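Local coordinates for uncharacterized protein (Bacteroides ovatus, PDB 4IRT) that is of unknown function but has a BNR-repeat sequence of the beta-propeller type and may act as a neuraminidase, cleaving sialic acid from glycans, at residues G84-S89 with C100-P105; N247-N252 with Y269-N274. One frame throughout, in Å; residues are numbered along the deposited sequence. Where two conformers were deposited one is given.

Contact 1 of 2, residues G84-S89 with C100-P105; sequences GYIHVS and CRSIAP
Val88 and Cys100 face each other as an antiparallel hydrogen-bonded pair, Val88 N reaching Cys100 O at 2.9 Å, and His87 and Arg101 follow as the non-hydrogen-bonded pair. One step on, Ser102 N donates to Ile86 O in the plane of that carbonyl, but the return bond goes to a side chain: Ile86 N donates to Ser102 OG over 2.9 Å, bent to 147°. The hydroxyl meets it because OG lies beside its own backbone N (chi1 -69°), and a second bond, to Ser107 O, grips it further. In the conformer of Arg101 described, one of two, CG sits over a face of the His87 imidazole in a CH-pi contact, 3.9 Å from the ring centroid. Asp81 at NE2 and Tyr99 at ND1 fix the rotation of that ring. Tyr85 meets the Pro105 end of the other segment: Pro105 N lies over one face, toward the rim, Pro105 CD is 3.5 Å from Tyr85 CZ, and Ser102 O lies at the ring edge, 3.4 Å from Tyr85 CD2. Water 1, in the ring plane, bridges Tyr85 OH (2.6 Å) to Ile103 O. An alanine at Tyr85 would probably leave Pro105 without its aromatic neighbour and water 1 without its phenol partner. The pairing is that of a beta hairpin, whose strands 86-90 and 99-101 follow 76-80 in an antiparallel meander consistent with a propeller blade.

Contact 2 of 2, residues N247-N252 with Y269-N274; sequences NCELIN and YWREPN
Cys248 O takes a nearly straight bond from Arg271 N (2.8 Å, 174°), and the Arg271 side chain reaches on to Asn247, where its NH2 donates to Asn247 O at 2.8 Å, the acceptor tilted 31° out of the guanidinium plane. Extended from CG to NE, the arginine also passes Glu249, whose CG is 3.9 Å from Arg271 CD. The two charged ends do not touch; water 2 joins them instead, donating to Glu249 OE2 and to Asn247 O and accepting from Arg271 NE. Further in, Ile251 packs on Tyr269. Its CG2 is centred over one ring face, 3.6 Å from the centroid, a CH-pi contact, while CG1 lies 3.4 Å from Tyr269 OH. Tyr269 CG stands between its own backbone N and carbonyl carbon (chi1 64°), and the ring that follows it lies against Ile251. On the other side of the strand, Leu250 CD1 approaches Trp270 CE3 at 3.9 Å, and Cys248 SG lies 4.1 Å from Trp270 CB, set obliquely to the indole. Strand 264-271 is the second in a four-stranded antiparallel meander, as in a propeller blade, and the irregular segment 247-252 belongs to the connection arriving from the preceding sheet. Around this first shell, Thr303 and Leu304 N hold the two carboxylate oxygens of Glu249, which probably limits its turning toward the arginine. Arg271 NH1 bonds to Glu272 O within its own segment. Arg281 makes a cation-pi contact with Trp270 and donates to its carbonyl, and Ile312 and Ile314 pack against Tyr269.

Following the chain from the N terminus, contact 1 comes first and closes the short excursion between strands 86-90 and 99-101, with ten residues between its segments. It is complete before contact 2 begins, so the two neither nest nor cross. Between them the chain lays down the sheets that start at 124-131 and 178-185. Contact 2 then spans a sixteen-residue interval containing strand 255-258, fastening the incoming connection after strand 239-242 to strand 264-271. Contact 1 thus works inside one sheet, whereas contact 2 ties an inter-sheet connection to the next sheet. They lie on opposite sides of the chain's centre, their own centres about 40 Å apart.

Contact 1 of 2, residues G84-S89 with C100-P105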
ATOM      1  N   GLY A  84      20.742  -3.998  -5.117  1.00 13.85           N
ATOM      2  CA  GLY A  84      20.475  -4.891  -4.024  1.00 13.65           C
ATOM      3  C   GLY A  84      20.528  -4.235  -2.650  1.00 13.42           C
ATOM      4  O   GLY A  84      20.565  -4.946  -1.653  1.00 13.26           O
ATOM      5  N   TYR A  85      20.543  -2.907  -2.592  1.00 12.86           N
ATOM      6  CA  TYR A  85      20.539  -2.170  -1.320  1.00 13.40           C
ATOM      7  C   TYR A  85      19.103  -2.072  -0.807  1.00 13.44           C
ATOM      8  O   TYR A  85      18.181  -1.814  -1.573  1.00 11.75           O
ATOM      9  CB  TYR A  85      21.120  -0.750  -1.454  1.00 13.91           C
ATOM     10  CG  TYR A  85      22.597  -0.726  -1.658  1.00 15.42           C
ATOM     11  CD1 TYR A  85      23.144  -0.794  -2.928  1.00 17.12           C
ATOM     12  CD2 TYR A  85      23.455  -0.624  -0.581  1.00 15.65           C
ATOM     13  CE1 TYR A  85      24.517  -0.788  -3.123  1.00 18.60           C
ATOM     14  CE2 TYR A  85      24.826  -0.623  -0.753  1.00 18.26           C
ATOM     15  CZ  TYR A  85      25.357  -0.706  -2.024  1.00 19.79           C
ATOM     16  OH  TYR A  85      26.731  -0.711  -2.191  1.00 21.79           O
ATOM     17  N   ILE A  86      18.923  -2.331   0.481  1.00 13.69           N
ATOM     18  CA  ILE A  86      17.652  -2.058   1.120  1.00 13.29           C
ATOM     19  C   ILE A  86      17.560  -0.547   1.370  1.00 13.40           C
ATOM     20  O   ILE A  86      18.508   0.054   1.888  1.00 13.28           O
ATOM     21  CB  ILE A  86      17.487  -2.762   2.486  1.00 14.47           C
ATOM     22  CG1 ILE A  86      17.619  -4.279   2.370  1.00 16.27           C
ATOM     23  CG2 ILE A  86      16.142  -2.382   3.104  1.00 13.09           C
ATOM     24  CD1 ILE A  86      17.729  -5.001   3.701  1.00 16.74           C
ATOM     25  N   HIS A  87      16.440   0.055   0.958  1.00 11.73           N
ATOM     26  CA  HIS A  87      16.073   1.399   1.344  1.00 11.93           C
ATOM     27  C   HIS A  87      14.881   1.282   2.296  1.00 11.41           C
ATOM     28  O   HIS A  87      13.940   0.556   1.999  1.00 11.73           O
ATOM     29  CB  HIS A  87      15.621   2.191   0.132  1.00 12.15           C
ATOM     30  CG  HIS A  87      16.692   2.408  -0.881  1.00 12.98           C
ATOM     31  ND1 HIS A  87      17.201   3.654  -1.175  1.00 14.81           N
ATOM     32  CD2 HIS A  87      17.374   1.529  -1.656  1.00 13.00           C
ATOM     33  CE1 HIS A  87      18.139   3.535  -2.098  1.00 14.72           C
ATOM     34  NE2 HIS A  87      18.245   2.262  -2.426  1.00 13.25           N
ATOM     35  N   VAL A  88      14.916   1.999   3.411  1.00 11.11           N
ATOM     36  CA  VAL A  88      13.861   1.883   4.394  1.00 10.67           C
ATOM     37  C   VAL A  88      13.554   3.237   5.027  1.00 10.20           C
ATOM     38  O   VAL A  88      14.450   4.004   5.374  1.00 11.49           O
ATOM     39  CB  VAL A  88      14.201   0.817   5.463  1.00 11.50           C
ATOM     40  CG1 VAL A  88      15.396   1.245   6.295  1.00 11.92           C
ATOM     41  CG2 VAL A  88      12.996   0.517   6.336  1.00 11.55           C
ATOM     42  N   SER A  89      12.268   3.511   5.183  1.00  9.80           N
ATOM     43  CA  SER A  89      11.793   4.748   5.761  1.00  9.75           C
ATOM     44  C   SER A  89      10.679   4.383   6.740  1.00  9.89           C
ATOM     45  O   SER A  89       9.849   3.521   6.456  1.00  9.65           O
ATOM     46  CB  SER A  89      11.328   5.715   4.646  1.00  9.60           C
ATOM     47  OG  SER A  89      11.000   7.002   5.163  1.00  9.62           O
ATOM     48  N   CYS A 100      17.039   5.335   5.873  1.00 12.21           N
ATOM     49  CA  CYS A 100      18.317   4.645   5.942  1.00 13.19           C
ATOM     50  C   CYS A 100      18.458   3.715   4.769  1.00 14.73           C
ATOM     51  O   CYS A 100      17.449   3.328   4.120  1.00 14.27           O
ATOM     52  CB  CYS A 100      18.369   3.755   7.163  1.00 14.72           C
ATOM     53  SG  CYS A 100      18.214   4.692   8.662  1.00 18.83           S
ATOM     54  N   ARG A 101      19.701   3.271   4.557  1.00 13.66           N
ATOM     55  CA  ARG A 101      20.010   2.308   3.496  0.67 14.60           C
ATOM     56  C   ARG A 101      20.962   1.274   4.046  1.00 13.22           C
ATOM     57  O   ARG A 101      21.740   1.564   4.949  1.00 13.46           O
ATOM     58  CB  ARG A 101      20.714   2.971   2.309  0.67 16.65           C
ATOM     59  CG  ARG A 101      19.828   3.695   1.310  0.67 18.57           C
ATOM     60  CD  ARG A 101      20.613   4.036   0.045  0.67 21.12           C
ATOM     61  NE  ARG A 101      21.775   4.907   0.273  0.67 24.46           N
ATOM     62  CZ  ARG A 101      21.837   6.223   0.036  0.67 24.38           C
ATOM     63  NH1 ARG A 101      20.796   6.905  -0.426  0.67 25.04           N
ATOM     64  NH2 ARG A 101      22.967   6.873   0.274  0.67 25.70           N
ATOM     65  N   SER A 102      20.899   0.064   3.483  1.00 12.83           N
ATOM     66  CA  SER A 102      21.881  -0.997   3.726  1.00 12.89           C
ATOM     67  C   SER A 102      23.279  -0.459   3.609  1.00 12.82           C
ATOM     68  O   SER A 102      23.567   0.345   2.708  1.00 12.40           O
ATOM     69  CB  SER A 102      21.761  -2.092   2.655  1.00 13.08           C
ATOM     70  OG  SER A 102      20.585  -2.820   2.774  1.00 17.84           O
ATOM     71  N   ILE A 103      24.187  -0.947   4.455  1.00 12.75           N
ATOM     72  CA  ILE A 103      25.602  -0.557   4.348  1.00 14.66           C
ATOM     73  C   ILE A 103      26.294  -1.233   3.153  1.00 14.84           C
ATOM     74  O   ILE A 103      27.341  -0.795   2.726  1.00 16.34           O
ATOM     75  CB  ILE A 103      26.397  -0.867   5.640  1.00 15.06           C
ATOM     76  CG1 ILE A 103      26.490  -2.369   5.910  1.00 16.13           C
ATOM     77  CG2 ILE A 103      25.783  -0.152   6.847  1.00 14.80           C
ATOM     78  CD1 ILE A 103      27.389  -2.682   7.106  1.00 18.67           C
ATOM     79  N   ALA A 104      25.691  -2.295   2.623  1.00 14.60           N
ATOM     80  CA  ALA A 104      26.245  -3.062   1.516  1.00 15.48           C
ATOM     81  C   ALA A 104      25.092  -3.811   0.832  1.00 15.98           C
ATOM     82  O   ALA A 104      24.021  -3.952   1.432  1.00 14.80           O
ATOM     83  CB  ALA A 104      27.284  -4.065   2.036  1.00 17.09           C
ATOM     84  N   PRO A 105      25.298  -4.290  -0.413  1.00 15.93           N
ATOM     85  CA  PRO A 105      24.240  -5.016  -1.092  1.00 14.65           C
ATOM     86  C   PRO A 105      23.748  -6.177  -0.261  1.00 14.11           C
ATOM     87  O   PRO A 105      24.563  -6.936   0.255  1.00 13.48           O
ATOM     88  CB  PRO A 105      24.912  -5.516  -2.363  1.00 15.39           C
ATOM     89  CG  PRO A 105      25.933  -4.472  -2.663  1.00 16.51           C
ATOM     90  CD  PRO A 105      26.430  -4.009  -1.315  1.00 16.49           C
TER
HETATM   91  O   HOH W   1      28.447  -0.401  -0.206  1.00 30.49           O

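Contact 2 of 2, residues N247-N252 with Y269-N274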
ATOM      1  N   ASN A 247     -20.562  10.756   2.019  1.00 13.30           N
ATOM      2  CA  ASN A 247     -21.514   9.964   2.803  0.50 13.84           C
ATOM      3  C   ASN A 247     -21.955   8.650   2.147  1.00 13.25           C
ATOM      4  O   ASN A 247     -23.086   8.228   2.293  1.00 14.20           O
ATOM      5  CB  ASN A 247     -22.715  10.822   3.197  0.50 14.99           C
ATOM      6  CG  ASN A 247     -22.312  11.972   4.080  0.50 15.95           C
ATOM      7  OD1 ASN A 247     -21.935  11.766   5.225  0.50 15.60           O
ATOM      8  ND2 ASN A 247     -22.358  13.191   3.542  0.50 18.03           N
ATOM      9  N   CYS A 248     -21.041   7.990   1.436  1.00 12.32           N
ATOM     10  CA  CYS A 248     -21.319   6.642   0.973  1.00 12.70           C
ATOM     11  C   CYS A 248     -20.340   5.623   1.521  1.00 11.72           C
ATOM     12  O   CYS A 248     -20.196   4.513   0.951  1.00 11.80           O
ATOM     13  CB  CYS A 248     -21.443   6.568  -0.565  1.00 13.45           C
ATOM     14  SG  CYS A 248     -19.897   6.708  -1.460  1.00 14.04           S
ATOM     15  N   GLU A 249     -19.688   5.982   2.624  1.00 10.94           N
ATOM     16  CA  GLU A 249     -18.729   5.116   3.327  1.00 10.96           C
ATOM     17  C   GLU A 249     -17.511   4.773   2.448  1.00  9.63           C
ATOM     18  O   GLU A 249     -16.902   3.712   2.582  1.00  9.93           O
ATOM     19  CB  GLU A 249     -19.410   3.826   3.783  1.00 11.60           C
ATOM     20  CG  GLU A 249     -20.676   3.985   4.573  1.00 12.81           C
ATOM     21  CD  GLU A 249     -20.536   4.793   5.855  1.00 13.67           C
ATOM     22  OE1 GLU A 249     -19.408   5.098   6.325  1.00 13.90           O
ATOM     23  OE2 GLU A 249     -21.612   5.093   6.427  1.00 15.20           O
ATOM     24  N   LEU A 250     -17.183   5.661   1.524  1.00 10.49           N
ATOM     25  CA  LEU A 250     -15.997   5.520   0.714  1.00 10.19           C
ATOM     26  C   LEU A 250     -14.767   5.755   1.588  1.00 10.80           C
ATOM     27  O   LEU A 250     -14.662   6.775   2.270  1.00  9.78           O
ATOM     28  CB  LEU A 250     -16.010   6.515  -0.434  1.00 11.32           C
ATOM     29  CG  LEU A 250     -14.761   6.485  -1.310  1.00 10.96           C
ATOM     30  CD1 LEU A 250     -14.622   5.172  -2.051  1.00 11.97           C
ATOM     31  CD2 LEU A 250     -14.771   7.682  -2.241  1.00 11.67           C
ATOM     32  N   ILE A 251     -13.872   4.784   1.578  1.00 10.93           N
ATOM     33  CA  ILE A 251     -12.694   4.798   2.449  1.00 10.76           C
ATOM     34  C   ILE A 251     -11.532   5.411   1.698  1.00 11.17           C
ATOM     35  O   ILE A 251     -11.518   5.455   0.457  1.00 13.03           O
ATOM     36  CB  ILE A 251     -12.375   3.368   2.960  1.00 10.91           C
ATOM     37  CG1 ILE A 251     -11.283   3.329   4.053  1.00 12.17           C
ATOM     38  CG2 ILE A 251     -12.013   2.457   1.806  1.00 10.81           C
ATOM     39  CD1 ILE A 251     -11.621   4.096   5.310  1.00 14.36           C
ATOM     40  N   ASN A 252     -10.583   5.938   2.458  1.00 10.49           N
ATOM     41  CA  ASN A 252      -9.354   6.499   1.904  1.00 10.31           C
ATOM     42  C   ASN A 252      -8.131   5.635   2.207  1.00 11.59           C
ATOM     43  O   ASN A 252      -8.114   4.939   3.219  1.00 10.11           O
ATOM     44  CB  ASN A 252      -9.094   7.903   2.458  1.00 10.79           C
ATOM     45  CG  ASN A 252      -9.149   7.961   3.962  1.00 12.13           C
ATOM     46  OD1 ASN A 252     -10.209   7.877   4.555  1.00 11.16           O
ATOM     47  ND2 ASN A 252      -7.989   8.099   4.598  1.00 13.83           N
ATOM     48  N   TYR A 269     -13.715   0.092  -0.904  1.00  8.41           N
ATOM     49  CA  TYR A 269     -15.078  -0.205  -0.500  1.00  8.21           C
ATOM     50  C   TYR A 269     -15.951   1.052  -0.356  1.00  8.20           C
ATOM     51  O   TYR A 269     -15.453   2.156  -0.184  1.00  8.06           O
ATOM     52  CB  TYR A 269     -15.148  -1.082   0.763  1.00  8.09           C
ATOM     53  CG  TYR A 269     -14.611  -0.499   2.079  1.00  8.11           C
ATOM     54  CD1 TYR A 269     -15.324   0.469   2.782  1.00  8.65           C
ATOM     55  CD2 TYR A 269     -13.420  -0.962   2.621  1.00  8.43           C
ATOM     56  CE1 TYR A 269     -14.848   0.982   3.982  1.00  8.49           C
ATOM     57  CE2 TYR A 269     -12.916  -0.468   3.839  1.00  8.38           C
ATOM     58  CZ  TYR A 269     -13.622   0.505   4.505  1.00  9.54           C
ATOM     59  OH  TYR A 269     -13.169   1.012   5.701  1.00 10.25           O
ATOM     60  N   TRP A 270     -17.255   0.850  -0.502  1.00  8.52           N
ATOM     61  CA  TRP A 270     -18.284   1.861  -0.260  1.00  8.70           C
ATOM     62  C   TRP A 270     -19.664   1.168  -0.243  1.00  9.50           C
ATOM     63  O   TRP A 270     -19.793   0.021  -0.666  1.00  9.42           O
ATOM     64  CB  TRP A 270     -18.196   3.000  -1.310  1.00  8.54           C
ATOM     65  CG  TRP A 270     -18.605   2.586  -2.738  1.00  8.67           C
ATOM     66  CD1 TRP A 270     -19.880   2.489  -3.234  1.00  8.97           C
ATOM     67  CD2 TRP A 270     -17.729   2.304  -3.840  1.00  8.45           C
ATOM     68  NE1 TRP A 270     -19.851   2.125  -4.561  1.00  9.14           N
ATOM     69  CE2 TRP A 270     -18.547   2.002  -4.957  1.00  8.74           C
ATOM     70  CE3 TRP A 270     -16.344   2.304  -4.000  1.00  8.07           C
ATOM     71  CZ2 TRP A 270     -18.014   1.676  -6.192  1.00  9.05           C
ATOM     72  CZ3 TRP A 270     -15.820   1.948  -5.245  1.00  8.33           C
ATOM     73  CH2 TRP A 270     -16.645   1.648  -6.306  1.00  8.51           C
ATOM     74  N   ARG A 271     -20.698   1.864   0.238  1.00 10.12           N
ATOM     75  CA  ARG A 271     -22.049   1.271   0.328  1.00 11.52           C
ATOM     76  C   ARG A 271     -22.930   1.496  -0.906  1.00 11.02           C
ATOM     77  O   ARG A 271     -22.741   2.444  -1.683  1.00 11.08           O
ATOM     78  CB  ARG A 271     -22.812   1.763   1.570  1.00 12.18           C
ATOM     79  CG  ARG A 271     -23.257   3.226   1.547  1.00 12.81           C
ATOM     80  CD  ARG A 271     -24.130   3.574   2.765  1.00 13.96           C
ATOM     81  NE  ARG A 271     -24.428   5.009   2.750  1.00 14.49           N
ATOM     82  CZ  ARG A 271     -25.410   5.575   2.046  1.00 14.34           C
ATOM     83  NH1 ARG A 271     -26.232   4.840   1.303  1.00 14.30           N
ATOM     84  NH2 ARG A 271     -25.560   6.900   2.043  1.00 13.72           N
ATOM     85  N   GLU A 272     -23.869   0.583  -1.107  1.00 11.03           N
ATOM     86  CA  GLU A 272     -24.975   0.826  -2.051  1.00 11.44           C
ATOM     87  C   GLU A 272     -25.861   1.988  -1.565  1.00 12.62           C
ATOM     88  O   GLU A 272     -25.986   2.219  -0.356  1.00 12.26           O
ATOM     89  CB  GLU A 272     -25.814  -0.446  -2.226  1.00 11.94           C
ATOM     90  CG  GLU A 272     -25.090  -1.598  -2.862  1.00 12.12           C
ATOM     91  CD  GLU A 272     -24.705  -1.311  -4.296  1.00 12.60           C
ATOM     92  OE1 GLU A 272     -23.696  -0.602  -4.526  1.00 11.18           O
ATOM     93  OE2 GLU A 272     -25.427  -1.799  -5.196  1.00 13.41           O
ATOM     94  N   PRO A 273     -26.512   2.711  -2.505  1.00 14.16           N
ATOM     95  CA  PRO A 273     -27.355   3.824  -2.093  1.00 14.38           C
ATOM     96  C   PRO A 273     -28.479   3.384  -1.156  1.00 14.23           C
ATOM     97  O   PRO A 273     -28.731   4.052  -0.142  1.00 14.01           O
ATOM     98  CB  PRO A 273     -27.917   4.395  -3.405  1.00 15.09           C
ATOM     99  CG  PRO A 273     -27.364   3.556  -4.506  1.00 16.36           C
ATOM    100  CD  PRO A 273     -26.349   2.616  -3.962  1.00 14.88           C
ATOM    101  N   ASN A 274     -29.120   2.258  -1.472  1.00 13.38           N
ATOM    102  CA  ASN A 274     -30.255   1.815  -0.691  1.00 14.67           C
ATOM    103  C   ASN A 274     -29.885   0.862   0.447  1.00 15.94           C
ATOM    104  O   ASN A 274     -30.574  -0.103   0.677  1.00 17.36           O
ATOM    105  CB  ASN A 274     -31.293   1.160  -1.607  1.00 15.72           C
ATOM    106  CG  ASN A 274     -32.687   1.315  -1.070  1.00 17.62           C
ATOM    107  OD1 ASN A 274     -32.884   2.013  -0.069  1.00 17.88           O
ATOM    108  ND2 ASN A 274     -33.678   0.753  -1.772  1.00 17.90           N
TER
HETATM  109  O   HOH W   2     -23.319   6.594   4.878  1.00 17.15           O